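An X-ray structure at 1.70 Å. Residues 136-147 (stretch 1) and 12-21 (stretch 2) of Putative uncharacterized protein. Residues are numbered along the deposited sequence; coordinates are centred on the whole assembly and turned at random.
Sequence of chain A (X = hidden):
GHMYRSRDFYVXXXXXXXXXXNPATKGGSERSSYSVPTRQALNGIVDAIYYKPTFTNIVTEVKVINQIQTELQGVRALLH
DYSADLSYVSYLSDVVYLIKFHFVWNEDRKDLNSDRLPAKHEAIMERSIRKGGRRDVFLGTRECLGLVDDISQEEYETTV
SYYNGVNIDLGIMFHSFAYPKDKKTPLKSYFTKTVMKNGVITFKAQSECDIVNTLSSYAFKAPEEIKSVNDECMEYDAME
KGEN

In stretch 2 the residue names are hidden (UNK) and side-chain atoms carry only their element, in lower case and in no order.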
# COMPACT_ATOMS: atom_id res chain seq x y z
N ASP A 136 13.41 3.56 -5.29
CA ASP A 136 12.53 3.36 -6.45
C ASP A 136 11.18 2.76 -6.03
O ASP A 136 11.07 1.80 -5.24
CB ASP A 136 13.18 2.35 -7.41
CG ASP A 136 14.31 2.95 -8.18
OD1 ASP A 136 15.11 2.14 -8.68
OD2 ASP A 136 14.34 4.21 -8.34
N VAL A 137 10.14 3.33 -6.58
CA VAL A 137 8.82 2.87 -6.27
C VAL A 137 8.26 2.10 -7.49
O VAL A 137 8.33 2.58 -8.62
CB VAL A 137 7.97 4.14 -6.03
CG1 VAL A 137 6.52 3.80 -6.09
CG2 VAL A 137 8.32 4.71 -4.65
N PHE A 138 7.74 0.91 -7.20
CA PHE A 138 7.26 -0.10 -8.21
C PHE A 138 5.83 -0.42 -7.90
O PHE A 138 5.44 -0.44 -6.71
CB PHE A 138 8.17 -1.37 -8.15
CG PHE A 138 9.59 -1.08 -8.55
CD1 PHE A 138 9.89 -0.58 -9.84
CD2 PHE A 138 10.64 -1.26 -7.66
CE1 PHE A 138 11.21 -0.31 -10.24
CE2 PHE A 138 11.96 -0.98 -8.05
CZ PHE A 138 12.24 -0.50 -9.33
N LEU A 139 5.00 -0.61 -8.94
CA LEU A 139 3.57 -0.88 -8.73
C LEU A 139 3.29 -2.38 -8.91
O LEU A 139 2.83 -2.82 -10.01
CB LEU A 139 2.72 -0.05 -9.70
CG LEU A 139 3.00 1.42 -9.57
CD1 LEU A 139 2.14 2.34 -10.46
CD2 LEU A 139 2.87 1.87 -8.09
N GLY A 140 3.67 -3.15 -7.89
CA GLY A 140 3.34 -4.55 -7.79
C GLY A 140 4.44 -5.38 -8.41
O GLY A 140 4.67 -6.51 -8.00
N THR A 141 5.11 -4.85 -9.42
CA THR A 141 6.23 -5.54 -10.06
C THR A 141 7.33 -4.61 -10.62
O THR A 141 7.04 -3.46 -10.93
CB THR A 141 5.68 -6.40 -11.21
OG1 THR A 141 6.68 -7.29 -11.64
CG2 THR A 141 5.28 -5.51 -12.36
N ARG A 142 8.57 -5.11 -10.80
CA ARG A 142 9.71 -4.24 -11.20
C ARG A 142 9.63 -3.51 -12.54
O ARG A 142 10.28 -2.47 -12.72
CB ARG A 142 11.09 -4.92 -11.03
CG ARG A 142 12.00 -4.34 -9.94
CD ARG A 142 13.08 -5.32 -9.46
NE ARG A 142 14.32 -4.70 -8.94
CZ ARG A 142 14.47 -4.17 -7.71
NH1 ARG A 142 13.47 -4.18 -6.84
NH2 ARG A 142 15.62 -3.63 -7.34
N GLU A 143 8.82 -4.00 -13.48
CA GLU A 143 8.75 -3.29 -14.76
C GLU A 143 7.75 -2.14 -14.74
O GLU A 143 7.59 -1.46 -15.74
CB GLU A 143 8.44 -4.25 -15.93
CG GLU A 143 7.01 -4.80 -16.00
CD GLU A 143 6.81 -6.06 -15.17
OE1 GLU A 143 7.65 -6.37 -14.28
OE2 GLU A 143 5.78 -6.74 -15.37
N CYS A 144 7.13 -1.90 -13.58
CA CYS A 144 6.05 -0.98 -13.51
C CYS A 144 6.50 0.13 -12.58
O CYS A 144 6.28 0.05 -11.40
CB CYS A 144 4.79 -1.70 -12.94
SG CYS A 144 4.09 -2.99 -14.06
N LEU A 145 7.11 1.18 -13.14
CA LEU A 145 7.62 2.29 -12.33
C LEU A 145 6.46 3.13 -11.86
O LEU A 145 5.58 3.42 -12.66
CB LEU A 145 8.51 3.22 -13.18
CG LEU A 145 9.86 2.72 -13.70
CD1 LEU A 145 10.59 2.01 -12.56
CD2 LEU A 145 9.76 1.85 -14.97
N GLY A 146 6.46 3.51 -10.58
CA GLY A 146 5.44 4.41 -10.03
C GLY A 146 6.08 5.74 -9.72
O GLY A 146 7.31 5.88 -9.62
N LEU A 147 5.23 6.72 -9.52
CA LEU A 147 5.64 8.07 -9.17
C LEU A 147 4.95 8.40 -7.88
O LEU A 147 3.71 8.26 -7.80
CB LEU A 147 5.14 9.02 -10.24
CG LEU A 147 5.13 10.53 -9.89
CD1 LEU A 147 6.61 10.92 -9.69
CD2 LEU A 147 4.44 11.33 -11.01
N UNK A 12 0.20 10.49 -3.05
CA UNK A 12 -0.42 10.13 -4.35
C UNK A 12 0.59 9.28 -5.12
O UNK A 12 1.74 9.73 -5.36
n UNK A 12 -2.64 12.46 -8.16
c UNK A 12 -1.71 12.58 -7.05
c UNK A 12 -0.67 11.41 -5.11
c UNK A 12 -2.30 12.13 -9.40
n UNK A 12 -3.22 12.11 -10.38
n UNK A 12 -1.03 11.81 -9.69
c UNK A 12 -1.36 11.19 -6.49
N UNK A 13 0.20 8.08 -5.54
CA UNK A 13 1.10 7.25 -6.31
C UNK A 13 0.42 6.99 -7.64
O UNK A 13 -0.80 6.59 -7.66
c UNK A 13 1.30 5.89 -5.61
c UNK A 13 1.76 6.06 -4.13
c UNK A 13 2.35 5.06 -6.35
N UNK A 14 1.17 7.17 -8.72
CA UNK A 14 0.61 6.99 -10.09
C UNK A 14 1.54 6.19 -10.99
O UNK A 14 2.73 6.08 -10.71
c UNK A 14 0.25 8.33 -10.66
o UNK A 14 1.44 9.13 -10.85
N UNK A 15 1.00 5.62 -12.08
CA UNK A 15 1.88 4.87 -12.98
C UNK A 15 1.06 4.52 -14.20
O UNK A 15 -0.17 4.38 -14.13
N UNK A 16 1.77 4.33 -15.31
CA UNK A 16 1.12 3.88 -16.53
C UNK A 16 0.63 2.42 -16.47
O UNK A 16 -0.36 2.06 -17.14
o UNK A 16 0.57 7.09 -17.64
n UNK A 16 0.17 5.68 -19.35
c UNK A 16 2.14 4.02 -17.71
c UNK A 16 2.29 5.49 -18.18
c UNK A 16 0.93 6.16 -18.37
N UNK A 17 1.38 1.57 -15.74
CA UNK A 17 1.05 0.16 -15.59
C UNK A 17 1.23 -0.28 -14.14
O UNK A 17 2.10 0.26 -13.42
n UNK A 17 -0.23 -0.28 -21.98
c UNK A 17 2.01 -0.66 -16.44
c UNK A 17 0.46 -0.89 -18.42
n UNK A 17 0.34 -0.99 -19.87
n UNK A 17 -0.58 1.11 -20.13
c UNK A 17 -0.17 -0.05 -20.65
c UNK A 17 1.84 -0.41 -17.95
N UNK A 18 0.42 -1.25 -13.73
CA UNK A 18 0.52 -1.88 -12.40
C UNK A 18 0.21 -3.36 -12.57
O UNK A 18 -0.55 -3.75 -13.49
c UNK A 18 -0.44 -1.23 -11.37
N UNK A 19 0.81 -4.17 -11.71
CA UNK A 19 0.56 -5.61 -11.72
C UNK A 19 0.56 -6.07 -10.28
O UNK A 19 1.63 -6.35 -9.71
c UNK A 19 0.16 -8.22 -13.23
c UNK A 19 2.63 -8.62 -13.35
c UNK A 19 1.64 -6.39 -12.50
c UNK A 19 1.50 -7.91 -12.57
N UNK A 20 -0.64 -6.26 -9.73
CA UNK A 20 -0.74 -6.70 -8.30
C UNK A 20 -1.09 -8.17 -8.28
O UNK A 20 -2.17 -8.55 -8.66
c UNK A 20 -1.86 -5.85 -7.66
c UNK A 20 -2.37 -3.43 -8.19
c UNK A 20 0.06 -2.66 -7.06
c UNK A 20 -0.78 -1.72 -7.56
c UNK A 20 -1.52 -4.40 -7.65
c UNK A 20 -1.98 -2.09 -8.14
c UNK A 20 -0.31 -3.97 -7.07
N UNK A 21 -0.17 -9.04 -7.90
CA UNK A 21 -0.53 -10.45 -8.04
C UNK A 21 -0.80 -11.11 -6.66
O UNK A 21 -0.66 -10.48 -5.57
c UNK A 21 0.59 -11.20 -8.77
c UNK A 21 0.73 -10.61 -10.16
o UNK A 21 1.80 -10.95 -8.04
O HOH W 1 1.61 10.47 -8.41
O HOH W 2 4.08 1.84 -14.41

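Position 12 carries three carbons, a nitrogen, and then a carbon bearing two more nitrogens, a guanidinium whose end comes nearer stretch 1 without direct contact. This is Arg12, long enough for a water to bridge the gap, accepting from NH1 of Arg12 at 3.2 Å and donating to the O of Leu147 at 3.1 Å.

Position 13 has one carbon carrying two more, and one of these lies 3.7 Å from CD2 of Leu139. This is Val13, a beta-branched form well suited to a strand; the branch in question, CG1, packs in a buried apolar setting.

At position 14 a single carbon ends in an oxygen, which lies 3.7 Å from CD2 of Leu147. This is Ser14. Its backbone pairs with Leu147 in an antiparallel bridge: N of Ser14 donates to O of Leu147 (2.9 Å), and N of Leu147 donates to O of Ser14 (2.8 Å). The small hydroxyl suits a place shared by leucine and water, with OG 2.8 Å from the oxygen of the water bound by Arg12.

Position 15 has no side-chain atoms, and its CA lies 3.6 Å from CD1 of Leu139. This is Gly15; a CB here would fall 2.3 Å from that same CD1, a clash.

Position 16, three carbons with the third carrying one oxygen and one nitrogen, makes no contact with stretch 1. It is Gln16. The chain turns a corner here, and the end of the exposed side chain leads away from stretch 1.

Position 17 repeats the guanidinium pattern, and its CB approaches SG of Cys144 at 3.9 Å. This is Arg17, whose NH1 donates to O of Gln16 (3.1 Å) at the corner.

Position 18 has a lone carbon, CB, 3.8 Å from CB of Leu139: Ala18, a buried methyl that fits closely there.

Position 19 has four carbons forked at the second, and its CB lies 3.7 Å from CG2 of Thr141. This is Leu19, a buried residue offering an apolar surface to that methyl, while its N donates to O of Leu139 (3.0 Å).

Position 20 is a carbon followed by a six-carbon ring, one ring atom lying 3.7 Å from N of Gly140. This is Phe20; although its CB points away, the ring returns, with CE1 the atom nearest that nitrogen. A CB on Gly140 would clash with this ring and with the O of Leu19.

Position 21, a carbon carrying one oxygen and one carbon, lies beyond contact range. It is Thr21, a small, partly exposed residue unconstrained by stretch 1.

The contact thus works through backbone hydrogen bonds at two sites, Leu147 with Ser14 and Leu139 with Leu19. Between them Leu139 packs against Val13, Gly15 and Ala18, and glycines on both stretches permit the close approach.

Stretch 2, residues 12-21: RVSGQRALFT
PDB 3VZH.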